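Local coordinates for protein putative ferredoxin (PDB 7M1O) that probably carries electrons as a small ferredoxin, holding one [4Fe-4S] cluster through four cysteines, at residues R4-P9 / D42-V47. Sequence-based numbering, arbitrary orientation.
Sequences RTMVDP and DGWMMV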
loop_
_atom_site.group_PDB
_atom_site.type_symbol
_atom_site.label_atom_id
_atom_site.label_comp_id
_atom_site.label_asym_id
_atom_site.label_seq_id
_atom_site.Cartn_x
_atom_site.Cartn_y
_atom_site.Cartn_z
ATOM N N ARG A 4 4.613 -6.857 -5.540
ATOM C CA ARG A 4 3.858 -6.993 -4.297
ATOM C C ARG A 4 4.117 -5.786 -3.405
ATOM O O ARG A 4 5.137 -5.112 -3.544
ATOM C CB ARG A 4 4.219 -8.289 -3.564
ATOM C CG ARG A 4 5.653 -8.383 -3.061
ATOM C CD ARG A 4 5.834 -9.639 -2.217
ATOM N NE ARG A 4 7.165 -9.737 -1.625
ATOM C CZ ARG A 4 7.537 -10.692 -0.780
ATOM N NH1 ARG A 4 6.678 -11.640 -0.424
ATOM N NH2 ARG A 4 8.767 -10.704 -0.290
ATOM N N THR A 5 3.188 -5.515 -2.492
ATOM C CA THR A 5 3.274 -4.330 -1.646
ATOM C C THR A 5 2.675 -4.587 -0.263
ATOM O O THR A 5 1.811 -5.450 -0.098
ATOM C CB THR A 5 2.560 -3.124 -2.308
ATOM O OG1 THR A 5 2.722 -1.952 -1.498
ATOM C CG2 THR A 5 1.075 -3.409 -2.506
ATOM N N MET A 6 3.160 -3.843 0.728
ATOM C CA MET A 6 2.640 -3.919 2.089
ATOM C C MET A 6 2.690 -2.541 2.737
ATOM O O MET A 6 3.377 -1.647 2.244
ATOM C CB MET A 6 3.437 -4.926 2.932
ATOM C CG MET A 6 4.895 -4.540 3.214
ATOM S SD MET A 6 5.570 -5.420 4.641
ATOM C CE MET A 6 7.301 -4.975 4.562
ATOM N N VAL A 7 1.961 -2.379 3.837
ATOM C CA VAL A 7 1.994 -1.148 4.616
ATOM C C VAL A 7 2.547 -1.429 6.006
ATOM O O VAL A 7 2.114 -2.363 6.678
ATOM C CB VAL A 7 0.594 -0.509 4.739
ATOM C CG1 VAL A 7 0.631 0.716 5.650
ATOM C CG2 VAL A 7 0.063 -0.128 3.367
ATOM N N ASP A 8 3.511 -0.618 6.425
ATOM C CA ASP A 8 4.059 -0.698 7.770
ATOM C C ASP A 8 3.225 0.178 8.705
ATOM O O ASP A 8 3.385 1.398 8.711
ATOM C CB ASP A 8 5.524 -0.255 7.780
ATOM C CG ASP A 8 6.222 -0.565 9.089
ATOM O OD1 ASP A 8 5.529 -0.801 10.100
ATOM O OD2 ASP A 8 7.470 -0.572 9.106
ATOM N N PRO A 9 2.334 -0.437 9.504
ATOM C CA PRO A 9 1.428 0.374 10.323
ATOM C C PRO A 9 2.152 1.154 11.413
ATOM O O PRO A 9 1.615 2.131 11.936
ATOM C CB PRO A 9 0.489 -0.668 10.933
ATOM C CG PRO A 9 1.317 -1.896 11.021
ATOM C CD PRO A 9 2.200 -1.874 9.804
ATOM N N ASP A 42 1.900 -13.305 5.297
ATOM C CA ASP A 42 3.086 -12.459 5.457
ATOM C C ASP A 42 2.719 -10.979 5.376
ATOM O O ASP A 42 3.552 -10.108 5.623
ATOM C CB ASP A 42 4.136 -12.815 4.397
ATOM C CG ASP A 42 3.579 -12.768 2.985
ATOM O OD1 ASP A 42 2.355 -12.557 2.833
ATOM O OD2 ASP A 42 4.363 -12.952 2.028
ATOM N N GLY A 43 1.462 -10.709 5.036
ATOM C CA GLY A 43 0.943 -9.356 4.990
ATOM C C GLY A 43 1.076 -8.705 3.627
ATOM O O GLY A 43 0.553 -7.612 3.407
ATOM N N TRP A 44 1.776 -9.368 2.712
ATOM C CA TRP A 44 1.998 -8.823 1.377
ATOM C C TRP A 44 0.766 -8.991 0.495
ATOM O O TRP A 44 0.049 -9.984 0.605
ATOM C CB TRP A 44 3.192 -9.501 0.701
ATOM C CG TRP A 44 4.524 -9.205 1.321
ATOM C CD1 TRP A 44 5.169 -9.946 2.265
ATOM C CD2 TRP A 44 5.382 -8.098 1.024
ATOM N NE1 TRP A 44 6.374 -9.369 2.579
ATOM C CE2 TRP A 44 6.529 -8.232 1.833
ATOM C CE3 TRP A 44 5.292 -7.005 0.157
ATOM C CZ2 TRP A 44 7.577 -7.315 1.799
ATOM C CZ3 TRP A 44 6.332 -6.095 0.126
ATOM C CH2 TRP A 44 7.460 -6.255 0.943
ATOM N N MET A 45 0.537 -8.015 -0.379
ATOM C CA MET A 45 -0.504 -8.110 -1.398
ATOM C C MET A 45 0.114 -8.059 -2.788
ATOM O O MET A 45 0.880 -7.148 -3.103
ATOM C CB MET A 45 -1.529 -6.982 -1.248
ATOM C CG MET A 45 -2.531 -6.916 -2.397
ATOM S SD MET A 45 -3.786 -5.640 -2.201
ATOM C CE MET A 45 -4.565 -5.697 -3.816
ATOM N N MET A 46 -0.225 -9.040 -3.618
ATOM C CA MET A 46 0.206 -9.051 -5.006
ATOM C C MET A 46 -0.591 -8.016 -5.792
ATOM O O MET A 46 -1.810 -7.928 -5.656
ATOM C CB MET A 46 0.025 -10.444 -5.607
ATOM C CG MET A 46 0.759 -11.545 -4.857
ATOM S SD MET A 46 2.543 -11.288 -4.771
ATOM C CE MET A 46 2.994 -11.244 -6.509
ATOM N N VAL A 47 0.108 -7.235 -6.610
ATOM C CA VAL A 47 -0.504 -6.124 -7.332
ATOM C C VAL A 47 -0.866 -6.525 -8.760
ATOM O O VAL A 47 -0.044 -7.113 -9.463
ATOM C CB VAL A 47 0.442 -4.908 -7.379
ATOM C CG1 VAL A 47 -0.250 -3.711 -8.016
ATOM C CG2 VAL A 47 0.922 -4.559 -5.981
#
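The indole of W44 lies between two side chains of strand 3-7, R4 over one face and M6 over the other. R4 sets its CG in the crowded position between backbone N and carbonyl carbon (chi1 65°) and then runs extended, so its methylenes cross the six-membered ring before the guanidinium settles flat on the indole. The planes are only 9° apart, and R4 CZ stands 3.7 Å from the centroid of the W44 five-membered ring, almost on its normal: a stacked cation-pi contact. On the opposite face, M6 takes the same crowded first torsion (chi1 67°) and an extended chain. Its CG makes a CH-pi contact 3.8 Å from the centroid of the W44 six-membered ring. M6 SD adds a Met-aromatic contact over the same ring, and M6 CE reaches W44 CZ2. An alanine here in place of W44 would remove the indole between them, and the R4 guanidinium would probably lose its fixed orientation and the M6 thioether its packing.

D42 OD1 accepts from W44 N, two residues on, as an Asx turn, approached from above the carboxylate plane. D42 OD2 forms a long salt bridge with R4 NH1 (3.6 Å), while R4 NH2 forms a salt bridge with E70, the guanidinium's strongest partner. T5 and M45 are a hydrogen-bonded antiparallel pair, T5 N to M45 O and M45 N to T5 O both 2.9 Å, each carbonyl met in its own plane. On the face that T5 shares with M45, T5 CG2 touches V47 CG2 at 3.7 Å, and T5 OG1 hydrogen-bonds to Y26 and T69. V7 belongs to the [4Fe-4S] cluster pocket.

The contact thus joins outer strand 45-47 to central strand 3-7 of the ferredoxin's three-stranded antiparallel sheet; I68 and E70 of strand 67-71 also touch W44, whereas helix 52-61 packs through V55 against T5 and V47.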